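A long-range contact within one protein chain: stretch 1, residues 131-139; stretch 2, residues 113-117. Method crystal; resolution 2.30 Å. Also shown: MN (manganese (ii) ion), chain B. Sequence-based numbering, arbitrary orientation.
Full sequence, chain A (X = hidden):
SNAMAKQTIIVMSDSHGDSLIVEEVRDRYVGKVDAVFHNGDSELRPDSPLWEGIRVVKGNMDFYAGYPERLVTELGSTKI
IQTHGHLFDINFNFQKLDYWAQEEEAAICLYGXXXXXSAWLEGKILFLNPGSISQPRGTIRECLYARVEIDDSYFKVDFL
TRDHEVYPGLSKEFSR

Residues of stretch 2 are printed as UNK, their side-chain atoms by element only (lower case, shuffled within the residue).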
# COMPACT_ATOMS: atom_id res chain seq x y z
N GLY A 131 -6.68 -2.09 1.52
CA GLY A 131 -7.48 -2.96 2.37
C GLY A 131 -6.61 -3.77 3.31
O GLY A 131 -5.38 -3.59 3.36
N SER A 132 -7.24 -4.67 4.06
CA SER A 132 -6.53 -5.69 4.84
C SER A 132 -6.52 -7.06 4.13
O SER A 132 -7.57 -7.62 3.77
CB SER A 132 -7.09 -5.79 6.25
OG SER A 132 -6.50 -6.90 6.91
N ILE A 133 -5.32 -7.63 3.96
CA ILE A 133 -5.18 -8.93 3.31
C ILE A 133 -5.58 -10.08 4.25
O ILE A 133 -5.61 -11.22 3.82
CB ILE A 133 -3.71 -9.09 2.70
CG1 ILE A 133 -3.66 -10.14 1.57
CG2 ILE A 133 -2.60 -9.30 3.80
CD1 ILE A 133 -2.34 -10.10 0.79
N SER A 134 -5.87 -9.80 5.54
CA SER A 134 -6.26 -10.83 6.52
C SER A 134 -7.50 -10.51 7.34
O SER A 134 -8.14 -11.42 7.77
CB SER A 134 -5.14 -11.11 7.51
OG SER A 134 -4.02 -11.58 6.83
N GLN A 135 -7.81 -9.24 7.58
CA GLN A 135 -8.87 -8.83 8.52
C GLN A 135 -9.66 -7.68 7.94
O GLN A 135 -9.51 -6.52 8.39
CB GLN A 135 -8.25 -8.35 9.83
CG GLN A 135 -7.65 -9.45 10.68
CD GLN A 135 -7.08 -8.97 11.97
OE1 GLN A 135 -6.52 -9.77 12.72
NE2 GLN A 135 -7.21 -7.69 12.25
N PRO A 136 -10.44 -7.97 6.90
CA PRO A 136 -11.23 -6.95 6.23
C PRO A 136 -12.30 -6.32 7.13
O PRO A 136 -12.90 -7.00 7.97
CB PRO A 136 -11.85 -7.72 5.07
CG PRO A 136 -11.85 -9.15 5.51
CD PRO A 136 -10.64 -9.30 6.29
N ARG A 137 -12.48 -5.01 6.97
CA ARG A 137 -13.47 -4.25 7.71
C ARG A 137 -14.23 -3.37 6.74
O ARG A 137 -13.87 -3.23 5.56
CB ARG A 137 -12.79 -3.37 8.80
CG ARG A 137 -11.99 -4.16 9.86
CD ARG A 137 -12.89 -5.04 10.79
NE ARG A 137 -12.06 -5.60 11.85
CZ ARG A 137 -11.46 -6.80 11.87
NH1 ARG A 137 -11.63 -7.68 10.91
NH2 ARG A 137 -10.67 -7.11 12.89
N GLY A 138 -15.32 -2.79 7.25
CA GLY A 138 -16.25 -2.02 6.43
C GLY A 138 -17.15 -2.88 5.58
O GLY A 138 -17.47 -4.03 5.95
N THR A 139 -17.54 -2.32 4.43
CA THR A 139 -18.59 -2.93 3.60
C THR A 139 -18.11 -4.15 2.83
O THR A 139 -18.93 -4.97 2.52
CB THR A 139 -19.27 -1.91 2.59
OG1 THR A 139 -18.31 -1.51 1.62
CG2 THR A 139 -19.83 -0.69 3.28
N UNK A 113 -3.79 0.66 8.29
CA UNK A 113 -4.40 0.97 9.58
C UNK A 113 -5.92 0.74 9.61
O UNK A 113 -6.41 0.09 10.54
c UNK A 113 -4.49 2.27 13.69
n UNK A 113 -5.13 3.39 13.42
c UNK A 113 -4.36 2.63 11.51
n UNK A 113 -4.01 1.79 12.55
c UNK A 113 -5.06 3.64 12.07
c UNK A 113 -3.98 2.36 10.09
N UNK A 114 -6.64 1.25 8.60
CA UNK A 114 -8.14 1.21 8.56
C UNK A 114 -8.77 -0.13 8.15
O UNK A 114 -9.93 -0.39 8.48
c UNK A 114 -8.54 4.20 9.49
c UNK A 114 -8.66 2.32 7.66
c UNK A 114 -8.18 3.75 8.04
c UNK A 114 -8.75 4.73 7.05
N UNK A 115 -8.00 -0.99 7.47
CA UNK A 115 -8.47 -2.28 6.97
C UNK A 115 -9.62 -2.11 5.96
O UNK A 115 -10.43 -3.01 5.78
n UNK A 115 -7.91 -4.81 9.77
n UNK A 115 -6.19 -3.76 10.51
c UNK A 115 -7.87 -3.60 9.10
c UNK A 115 -6.80 -2.93 9.59
c UNK A 115 -8.94 -3.21 8.11
c UNK A 115 -6.89 -4.88 10.60
N UNK A 116 -9.67 -0.95 5.30
CA UNK A 116 -10.72 -0.61 4.33
C UNK A 116 -10.05 -0.24 3.00
O UNK A 116 -9.26 0.70 2.94
c UNK A 116 -11.64 0.57 4.85
c UNK A 116 -12.43 0.17 6.12
c UNK A 116 -12.63 1.01 3.76
N UNK A 117 -10.39 -0.94 1.90
CA UNK A 117 -9.79 -0.54 0.60
C UNK A 117 -10.27 0.83 0.10
O UNK A 117 -11.45 1.08 0.09
c UNK A 117 -11.58 -2.09 0.23
c UNK A 117 -11.35 -2.06 1.72
c UNK A 117 -10.28 -1.64 -0.36
MN MN B . -4.26 -3.47 11.61
O HOH W 1 -4.95 -1.45 12.13
O HOH W 2 -5.11 -3.83 13.61

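Position 113 carries one carbon followed by a five-membered ring of three carbons and two nitrogens, the imidazole of a histidine. Its side chain is out of reach of stretch 1 and makes no contact there, so the identification rests on the ring alone: His113. Its backbone does contribute indirectly to the metal site, since water 1 donates a hydrogen bond to His113 O over 2.7 Å while also binding the manganese ion.

Position 114 has four side-chain carbons, forked at the second, with no heteroatom. This is the pattern of leucine. The end of the side chain leads away from stretch 1, leaving the backbone to make the approach: the carbonyl oxygen of Leu114, O, lies 4.1 Å from Arg137 CB.

At position 115 a single carbon again leads into a five-membered ring of three carbons and two nitrogens, but here the ring is buried and engaged at both nitrogens. One nitrogen lies 2.7 Å from Gln135 O, close to the ring plane, and the other lies 2.2 Å from the manganese ion. A ring that can donate a hydrogen bond from one nitrogen while offering the lone pair of the other to a metal is that of histidine. In His115, ND1 is the donor to Gln135 O, with an N-H...O angle of 144°, and NE2 is the metal ligand. The proton on ND1 leaves NE2 free to coordinate, and the bond to the carbonyl helps orient the ring so that NE2 points at the ion. Carbon atoms pack obliquely against this side chain: Ser132 CB is 3.7 Å from His115 CG, and Arg137 CG is 3.6 Å from His115 CB.

Position 116 bears three carbons, one of them carrying the other two. Branching directly at CB with only carbon identifies valine. Although its CA-to-CB bond points away from stretch 1, one methyl of Val116, CG2, reaches to 3.7 Å from Arg137 O and 4.3 Å from Gly138 N.

Position 117 has three carbons that close a ring onto the backbone nitrogen, which makes it proline. Pro117 N sits 3.6 Å from Gly131 CA. A CB ideally placed on Gly131 would lie 3.5 Å from Pro117 CB, close but not a clear clash; the positive phi of 84° by itself favours glycine.

The contact joins two irregular segments and buries 367 Å² in all, with His115 supplying the largest covered area. Two hydrogen bonds anchor it, both to this residue: ND1 to Gln135 O, and Arg137 N to His115 O over 3.1 Å at 151°. The ring and the backbone of His115 are thus both tied to the segment Gln135 to Arg137, and Ser132 OG, 2.8 Å from Gln135 N, accepts a hydrogen bond from it within stretch 1. The manganese ion is also bound by two waters and by ligands elsewhere in the structure.

Stretch 2, residues 113-117: HLHVP
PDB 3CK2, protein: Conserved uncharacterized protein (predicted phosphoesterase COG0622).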